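Local coordinates for C alpha-dehydrogenase (Sphingobium sp. SYK-6, PDB 4YAG) that oxidises the C-alpha alcohol of lignin-derived beta-aryl ethers as an NAD-dependent short-chain dehydrogenase early in the ether cleavage pathway, at the interface of chains A and B. Sequence-based numbering; all coordinates share one arbitrary frame. Chains: chain A/B, C alpha-dehydrogenase.

Contact 1: the interface of chains A and B. Residues chain A 131, 175-176, 178; chain B 100-101.
B:Lys101 reaches across to A:Glu178 and forms a salt bridge, its ammonium nitrogen NZ donating a hydrogen bond of 2.9 Å to the carboxylate oxygen OE1. The two side chains come from opposite directions, and OE1 accepts on its syn lone pair, the side facing the other carboxylate oxygen. The lysine does not run straight out to its partner: turns at chi3 (-60°) and chi4 (-66°) fold its end towards the glutamate. On the way its aliphatic stretch crosses one face of the A:Arg131 guanidinium, with CD 3.6 Å from CZ and above the centre of the plane. A long side chain suits this place, because its methylenes can cover a flat group while its end pairs with an acid. Beside it, B:Phe100 brings the CD2/CE2 side of its ring to chain A, both partners lying off the ring plane: CD2 is 3.6 Å from the hydroxyl OG of A:Ser175, and CE2 meets the methyl CE of A:Met176 at 3.8 Å. Phenylalanine gives that methyl an apolar ring.

Behind these contacts, bonds within chain A fix the A:Arg131 plane: it grips A:Ser175 end-on. NH1 donates to the backbone O at 3.0 Å, nearly in the guanidinium plane though above that of the carbonyl, and NH2 donates to OG at 2.9 Å. Arginine suits the place by combining two donors at one end with a flat face. The serine hydroxyl, held anti to its own backbone N (chi1 180°), is thereby turned to the arginine. A:Glu178 probably also offsets the like charges of lysine and arginine. A leucine at A:Arg131 has no N-H for the carbonyl and hydroxyl of A:Ser175, which would probably be left without these partners, the hydroxyl set free to turn.

The grip ties the last turns of helices 105-133 and 156-177 together, with A:Glu178 just beyond the second. Against them lies the 3-10 helix 100-102 of the other subunit.

Contact 2: the interface of chains A and B. Residues chain A 170-172, 174-175; chain B 151-153.
A:Asp174 and B:Ser153 face each other as a two-pronged pair, each carboxylate oxygen meeting a different donor of the serine. The backbone N of B:Ser153 donates to OD1 at 2.8 Å, on the syn lone pair, with a bend to 140° at the hydrogen. The hydroxyl OG donates to OD2, also at 2.8 Å, but reaches it on the syn side from 33° out of the carboxylate plane. Both side chains adopt the crowded position between backbone N and carbonyl carbon, chi1 being 68° for the aspartate, and in the serine this keeps OG on the side where it can work together with its own N-H. Aspartate fits because it is short and has two acceptors; serine fits because it pairs a small hydroxyl with a backbone donor. B:Ser153 begins the 3-10 helix 153-155, so the acid of one subunit accepts from the first N-H of this short 3-10 turn in the other, an environment that may modestly favour its negative charge.

Around this pair the helix 156-177 of chain A offers small groups. The CB of A:Ser175 packs against CB of B:Ser153 at 3.6 Å, an approach that probably suits small side chains on both sides. One turn back, A:Thr171 turns its methyl CG2 to the carbonyl O of B:Met151, 3.7 Å away. B:Pro152 lies between the two points, presenting its CA to the aspartate, and its ring probably limits the freedom of the extended loop leading to the serine.

Farther along, water bridges the backbones and side chains. Water 1 joins the N of B:Met151 to the carboxylate oxygen OE1 of A:Glu170, while water 3 lies 2.7 Å from the carbonyl O of B:Met151 and more loosely reaches the backbone O of A:Glu170. Back at the central pair, water 2 touches both partners, 3.1 Å from OG of B:Ser153 and 3.2 Å from OD2 of A:Asp174.

Contact 1: the interface of chains A and B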
# COMPACT_ATOMS: atom_id res chain seq x y z
N ARG A 131 4.70 18.78 -15.54
CA ARG A 131 4.43 20.09 -14.96
C ARG A 131 5.21 21.18 -15.70
O ARG A 131 4.66 22.22 -16.04
CB ARG A 131 4.80 20.12 -13.49
CG ARG A 131 4.09 19.12 -12.61
CD ARG A 131 4.56 19.35 -11.19
NE ARG A 131 4.19 18.32 -10.22
CZ ARG A 131 3.07 18.32 -9.50
NH1 ARG A 131 2.18 19.30 -9.64
NH2 ARG A 131 2.86 17.35 -8.62
N SER A 175 -2.58 17.87 -6.10
CA SER A 175 -1.25 18.34 -6.50
C SER A 175 -1.13 18.39 -8.02
O SER A 175 -0.63 19.37 -8.59
CB SER A 175 -0.14 17.45 -5.95
OG SER A 175 1.13 17.94 -6.36
N MET A 176 -1.57 17.33 -8.68
CA MET A 176 -1.45 17.28 -10.14
C MET A 176 -2.32 18.35 -10.79
O MET A 176 -1.94 18.95 -11.80
CB MET A 176 -1.83 15.89 -10.65
CG MET A 176 -0.89 14.80 -10.16
SD MET A 176 0.83 15.10 -10.70
CE MET A 176 1.72 14.04 -9.56
N GLU A 178 -2.83 21.27 -9.84
CA GLU A 178 -2.13 22.57 -9.85
C GLU A 178 -1.55 22.89 -11.22
O GLU A 178 -1.39 24.05 -11.60
CB GLU A 178 -0.98 22.58 -8.83
CG GLU A 178 -1.42 22.42 -7.41
CD GLU A 178 -0.24 22.22 -6.46
OE1 GLU A 178 0.91 22.47 -6.88
OE2 GLU A 178 -0.48 21.83 -5.31
N PHE B 100 3.76 17.82 -1.63
CA PHE B 100 3.96 16.66 -2.47
C PHE B 100 5.13 16.83 -3.44
O PHE B 100 5.88 15.88 -3.67
CB PHE B 100 2.69 16.33 -3.24
CG PHE B 100 2.80 15.07 -4.04
CD1 PHE B 100 2.61 13.85 -3.45
CD2 PHE B 100 3.16 15.11 -5.37
CE1 PHE B 100 2.73 12.68 -4.18
CE2 PHE B 100 3.29 13.96 -6.10
CZ PHE B 100 3.09 12.75 -5.51
N LYS B 101 5.29 18.02 -4.01
CA LYS B 101 6.36 18.25 -4.97
C LYS B 101 7.74 18.21 -4.32
O LYS B 101 8.75 17.99 -4.99
CB LYS B 101 6.15 19.56 -5.73
CG LYS B 101 4.86 19.57 -6.53
CD LYS B 101 4.74 20.80 -7.43
CE LYS B 101 4.76 22.09 -6.63
NZ LYS B 101 3.57 22.25 -5.75

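Contact 2: the interface of chains A and B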
# COMPACT_ATOMS: atom_id res chain seq x y z
N GLU A 170 -6.01 8.91 -5.53
CA GLU A 170 -6.88 9.89 -4.92
C GLU A 170 -6.08 11.05 -4.30
O GLU A 170 -6.42 12.24 -4.45
CB GLU A 170 -7.69 9.23 -3.79
CG GLU A 170 -8.68 8.20 -4.24
CD GLU A 170 -9.28 7.41 -3.07
OE1 GLU A 170 -8.73 7.47 -1.95
OE2 GLU A 170 -10.31 6.73 -3.29
N THR A 171 -5.01 10.71 -3.61
CA THR A 171 -4.28 11.72 -2.87
C THR A 171 -3.49 12.65 -3.76
O THR A 171 -3.36 13.84 -3.43
CB THR A 171 -3.35 11.09 -1.81
OG1 THR A 171 -2.29 10.35 -2.45
CG2 THR A 171 -4.17 10.20 -0.89
N ILE A 172 -2.97 12.16 -4.88
CA ILE A 172 -2.17 13.04 -5.74
C ILE A 172 -3.03 14.00 -6.56
O ILE A 172 -2.48 14.93 -7.15
CB ILE A 172 -1.24 12.27 -6.71
CG1 ILE A 172 -2.04 11.48 -7.74
CG2 ILE A 172 -0.27 11.37 -5.93
CD1 ILE A 172 -1.19 10.76 -8.77
N ASP A 174 -5.05 16.58 -6.14
CA ASP A 174 -5.01 18.03 -5.98
C ASP A 174 -3.65 18.60 -6.38
O ASP A 174 -3.57 19.70 -6.94
CB ASP A 174 -5.41 18.48 -4.57
CG ASP A 174 -4.39 18.08 -3.52
OD1 ASP A 174 -4.54 16.99 -2.96
OD2 ASP A 174 -3.47 18.88 -3.22
N SER A 175 -2.58 17.87 -6.10
CA SER A 175 -1.25 18.34 -6.50
C SER A 175 -1.13 18.39 -8.02
O SER A 175 -0.63 19.37 -8.59
CB SER A 175 -0.14 17.45 -5.95
OG SER A 175 1.13 17.94 -6.36
N MET B 151 -7.92 11.92 1.36
CA MET B 151 -6.88 12.81 1.88
C MET B 151 -6.23 13.61 0.75
O MET B 151 -6.23 13.19 -0.40
CB MET B 151 -5.80 11.98 2.59
CG MET B 151 -6.31 11.16 3.75
SD MET B 151 -6.77 12.16 5.17
CE MET B 151 -5.18 12.75 5.76
N PRO B 152 -5.68 14.77 1.11
CA PRO B 152 -4.96 15.66 0.18
C PRO B 152 -3.53 15.20 -0.06
O PRO B 152 -3.01 14.33 0.63
CB PRO B 152 -4.96 16.98 0.93
CG PRO B 152 -4.93 16.61 2.34
CD PRO B 152 -5.75 15.34 2.45
N SER B 153 -2.89 15.79 -1.07
CA SER B 153 -1.60 15.32 -1.52
C SER B 153 -0.47 15.50 -0.50
O SER B 153 0.49 14.75 -0.54
CB SER B 153 -1.23 16.03 -2.83
OG SER B 153 -1.13 17.40 -2.58
O HOH W 1 -7.27 9.42 -0.16
O HOH W 2 -2.34 19.00 -0.21
O HOH W 3 -8.47 12.85 -1.95

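The centres of contact 1 and contact 2 lie about 9 Å apart, and A:Ser175 belongs to both. Contact 2 takes up the later turns of helix 156-177, and contact 1 its C-terminal end together with helix 105-133. These two helices commonly form the dimer interface in short-chain dehydrogenases, so the pair of chains is probably the physiological one. Near its start, helix 156-177 carries the catalytic A:Tyr158 and A:Lys162 of the family's YxxxK motif, so subunit association may help steady the active site. Two-fold symmetry repeats both contacts with the chains exchanged.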